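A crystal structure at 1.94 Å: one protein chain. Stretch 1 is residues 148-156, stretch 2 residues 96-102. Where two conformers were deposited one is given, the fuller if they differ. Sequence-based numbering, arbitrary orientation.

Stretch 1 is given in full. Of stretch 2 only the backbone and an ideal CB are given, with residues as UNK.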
# COMPACT_ATOMS: atom_id res chain seq x y z
N TYR A 148 -0.84 -1.80 11.17
CA TYR A 148 0.39 -1.05 11.34
C TYR A 148 0.27 0.13 10.41
O TYR A 148 -0.03 -0.03 9.26
CB TYR A 148 1.56 -1.89 10.96
CG TYR A 148 2.89 -1.24 10.63
CD1 TYR A 148 3.50 -0.30 11.46
CD2 TYR A 148 3.56 -1.61 9.52
CE1 TYR A 148 4.74 0.24 11.14
CE2 TYR A 148 4.77 -1.10 9.21
CZ TYR A 148 5.32 -0.13 10.00
OH TYR A 148 6.53 0.37 9.64
N CYS A 149 0.44 1.31 10.97
CA CYS A 149 0.38 2.54 10.19
C CYS A 149 1.65 3.34 10.36
O CYS A 149 2.14 3.51 11.49
CB CYS A 149 -0.77 3.43 10.64
SG CYS A 149 -2.39 2.77 10.36
N PHE A 150 2.14 3.87 9.24
CA PHE A 150 3.33 4.72 9.24
C PHE A 150 3.32 5.69 8.04
O PHE A 150 2.51 5.54 7.10
CB PHE A 150 4.56 3.85 9.20
CG PHE A 150 4.71 3.04 7.94
CD1 PHE A 150 5.57 3.46 6.91
CD2 PHE A 150 4.00 1.85 7.80
CE1 PHE A 150 5.74 2.69 5.73
CE2 PHE A 150 4.14 1.10 6.68
CZ PHE A 150 5.03 1.50 5.62
N THR A 151 4.18 6.70 8.10
CA THR A 151 4.37 7.62 6.98
C THR A 151 5.77 7.50 6.44
O THR A 151 6.70 6.99 7.12
CB THR A 151 4.04 9.08 7.32
OG1 THR A 151 4.95 9.59 8.29
CG2 THR A 151 2.65 9.22 7.85
N VAL A 152 5.90 7.93 5.18
CA VAL A 152 7.15 8.01 4.47
C VAL A 152 7.20 9.41 3.91
O VAL A 152 6.18 9.96 3.52
CB VAL A 152 7.20 6.90 3.43
CG1 VAL A 152 7.20 5.53 4.12
CG2 VAL A 152 6.00 6.93 2.47
N ASP A 153 8.34 10.05 3.98
CA ASP A 153 8.59 11.36 3.36
C ASP A 153 8.55 11.36 1.81
O ASP A 153 8.02 12.28 1.13
CB ASP A 153 9.99 11.83 3.78
CG ASP A 153 10.13 12.04 5.24
OD1 ASP A 153 9.13 12.38 5.88
OD2 ASP A 153 11.27 11.90 5.77
N HIS A 154 9.13 10.32 1.24
CA HIS A 154 9.18 10.12 -0.21
C HIS A 154 8.93 8.62 -0.43
O HIS A 154 9.80 7.80 -0.09
CB HIS A 154 10.56 10.55 -0.76
CG HIS A 154 10.88 12.00 -0.53
ND1 HIS A 154 10.35 13.01 -1.30
CD2 HIS A 154 11.61 12.60 0.43
CE1 HIS A 154 10.76 14.18 -0.84
NE2 HIS A 154 11.51 13.96 0.23
N ALA A 155 7.77 8.27 -0.97
CA ALA A 155 7.29 6.89 -0.93
C ALA A 155 8.21 5.82 -1.55
O ALA A 155 8.20 4.67 -1.10
CB ALA A 155 5.87 6.80 -1.51
N LEU A 156 8.99 6.17 -2.57
CA LEU A 156 9.87 5.25 -3.22
C LEU A 156 11.34 5.20 -2.75
O LEU A 156 12.11 4.45 -3.31
CB LEU A 156 9.82 5.51 -4.73
CG LEU A 156 8.41 5.59 -5.28
CD1 LEU A 156 8.37 5.83 -6.86
CD2 LEU A 156 7.64 4.35 -4.91
N UNK A 96 5.21 12.29 -0.19
CA UNK A 96 4.85 11.95 1.17
C UNK A 96 3.56 11.10 1.17
O UNK A 96 2.65 11.39 0.42
CB UNK A 96 4.67 13.22 2.01
N UNK A 97 3.50 10.10 2.04
CA UNK A 97 2.40 9.11 2.00
C UNK A 97 2.22 8.48 3.38
O UNK A 97 3.13 8.50 4.19
CB UNK A 97 2.68 8.03 0.96
N UNK A 98 1.04 7.97 3.64
CA UNK A 98 0.75 7.24 4.86
C UNK A 98 0.38 5.88 4.31
O UNK A 98 -0.52 5.74 3.39
CB UNK A 98 -0.34 7.87 5.72
N UNK A 99 1.05 4.90 4.90
CA UNK A 99 0.84 3.47 4.55
C UNK A 99 0.22 2.68 5.71
O UNK A 99 0.64 2.81 6.87
CB UNK A 99 2.17 2.82 4.15
N UNK A 100 -0.82 1.91 5.42
CA UNK A 100 -1.43 1.03 6.42
C UNK A 100 -1.29 -0.44 5.92
O UNK A 100 -1.56 -0.71 4.78
CB UNK A 100 -2.90 1.40 6.65
N UNK A 101 -0.81 -1.32 6.79
CA UNK A 101 -0.66 -2.79 6.52
C UNK A 101 -1.53 -3.57 7.53
O UNK A 101 -1.55 -3.27 8.74
CB UNK A 101 0.80 -3.23 6.63
N UNK A 102 -2.33 -4.52 7.01
CA UNK A 102 -3.36 -5.18 7.81
C UNK A 102 -2.86 -6.56 8.21
O UNK A 102 -2.06 -7.13 7.52
CB UNK A 102 -4.68 -5.28 7.04

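The two segments run antiparallel, and the visible backbone of 97-101 pairs with Tyr148 to Val152 through three hydrogen-bonded pairs. That framework is indifferent to side-chain identity, provided 97, 99 and 101 keep a free amide; the choice of residue is then set by the face on which each CB lies.

Position 96 sits just before the strand. Its CB points sideways, with the ideal atom 3.6 Å from Asp153 O, and its chain could run past the carbonyls into open space. Many polar or long residues would suit. Arg96 is deposited, t at chi1 and chi2 and bent at chi3 (p), and its end leads away from stretch 1.

Position 97 gives its N to Val152 O (3.1 Å) and takes Val152 N on its O (3.0 Å). Its CB shares a face with Val152 and meets two methyls: the ideal atom is 3.8 Å from Val152 CG2 and 4.2 Å from Ala155 CB. Something small and apolar fits most simply, though a larger side chain turned away from these methyls is not excluded. The residue is Ala97, whose deposited CB lies 3.9 Å from Val152 CG2 and 4.2 Å from Ala155 CB.

At 98 the CB turns to the other face, beside Thr151. A beta-branched, polar or long flexible residue would do. Arg98 packs its CB 4.0 Å from Thr151 CG2, while its guanidinium finds hydrogen bonds elsewhere in the structure.

Position 99 is the most demanding. Its N reaches Phe150 O at 2.7 Å and its O accepts from Phe150 N at 3.0 Å, while the p rotamer of Phe150 brings the ring back over this position. The ideal CB is only 3.5 Å from Phe150 CZ, so an aliphatic residue is favored, Val, Ile or Leu. Ile99 sets its CB over the face of the Phe150 ring, 3.9 Å from the ring centroid, a CH-pi contact; its CD1 extends to 4.1 Å from Val152 CG2, joining two neighbors on that face.

Position 100 faces the same way as Cys149, with its ideal CB 4.0 Å from Cys149 SG. Small or modestly polar residues, Ser, Thr, Ala or Cys, are all plausible. Ser100 places OG 3.5 Å from Cys149 SG.

At 101 the backbone closes the ladder: N to Tyr148 O and O from Tyr148 N, both 2.9 Å. The CB lies beside the Tyr148 ring, and a compact apolar residue such as Cys, Val or Ala would suit. Cys101 puts CB 4.3 Å from Tyr148 CD2 and SG 4.3 Å from Phe150 CE2, at that ring's edge.

Position 102 points away, so stretch 1 sets no rule; it is Tyr102.

Stretch 2 (96-102) RARISCY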
# COMPACT_ATOMS: atom_id res chain seq x y z
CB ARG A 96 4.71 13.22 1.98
CG ARG A 96 4.68 13.05 3.47
CD ARG A 96 4.86 14.38 4.15
NE ARG A 96 3.95 15.36 3.53
CZ ARG A 96 2.75 15.73 4.01
NH1 ARG A 96 2.29 15.27 5.17
NH2 ARG A 96 2.01 16.60 3.33
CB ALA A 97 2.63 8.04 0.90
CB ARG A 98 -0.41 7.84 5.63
CG ARG A 98 -0.90 6.99 6.78
CD ARG A 98 -1.95 7.70 7.68
NE ARG A 98 -1.41 8.84 8.44
CZ ARG A 98 -1.72 10.12 8.23
NH1 ARG A 98 -2.58 10.50 7.27
NH2 ARG A 98 -1.13 11.03 9.00
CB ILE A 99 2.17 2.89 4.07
CG1 ILE A 99 2.66 3.72 2.85
CG2 ILE A 99 1.96 1.34 3.72
CD1 ILE A 99 3.98 3.38 2.26
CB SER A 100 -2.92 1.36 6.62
OG SER A 100 -3.15 2.75 6.97
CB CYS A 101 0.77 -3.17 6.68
SG CYS A 101 1.90 -2.42 5.54
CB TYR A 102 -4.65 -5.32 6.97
CG TYR A 102 -5.16 -4.04 6.36
CD1 TYR A 102 -5.12 -2.83 7.06
CD2 TYR A 102 -5.79 -4.05 5.14
CE1 TYR A 102 -5.66 -1.67 6.51
CE2 TYR A 102 -6.36 -2.91 4.56
CZ TYR A 102 -6.26 -1.73 5.23
OH TYR A 102 -6.82 -0.63 4.64
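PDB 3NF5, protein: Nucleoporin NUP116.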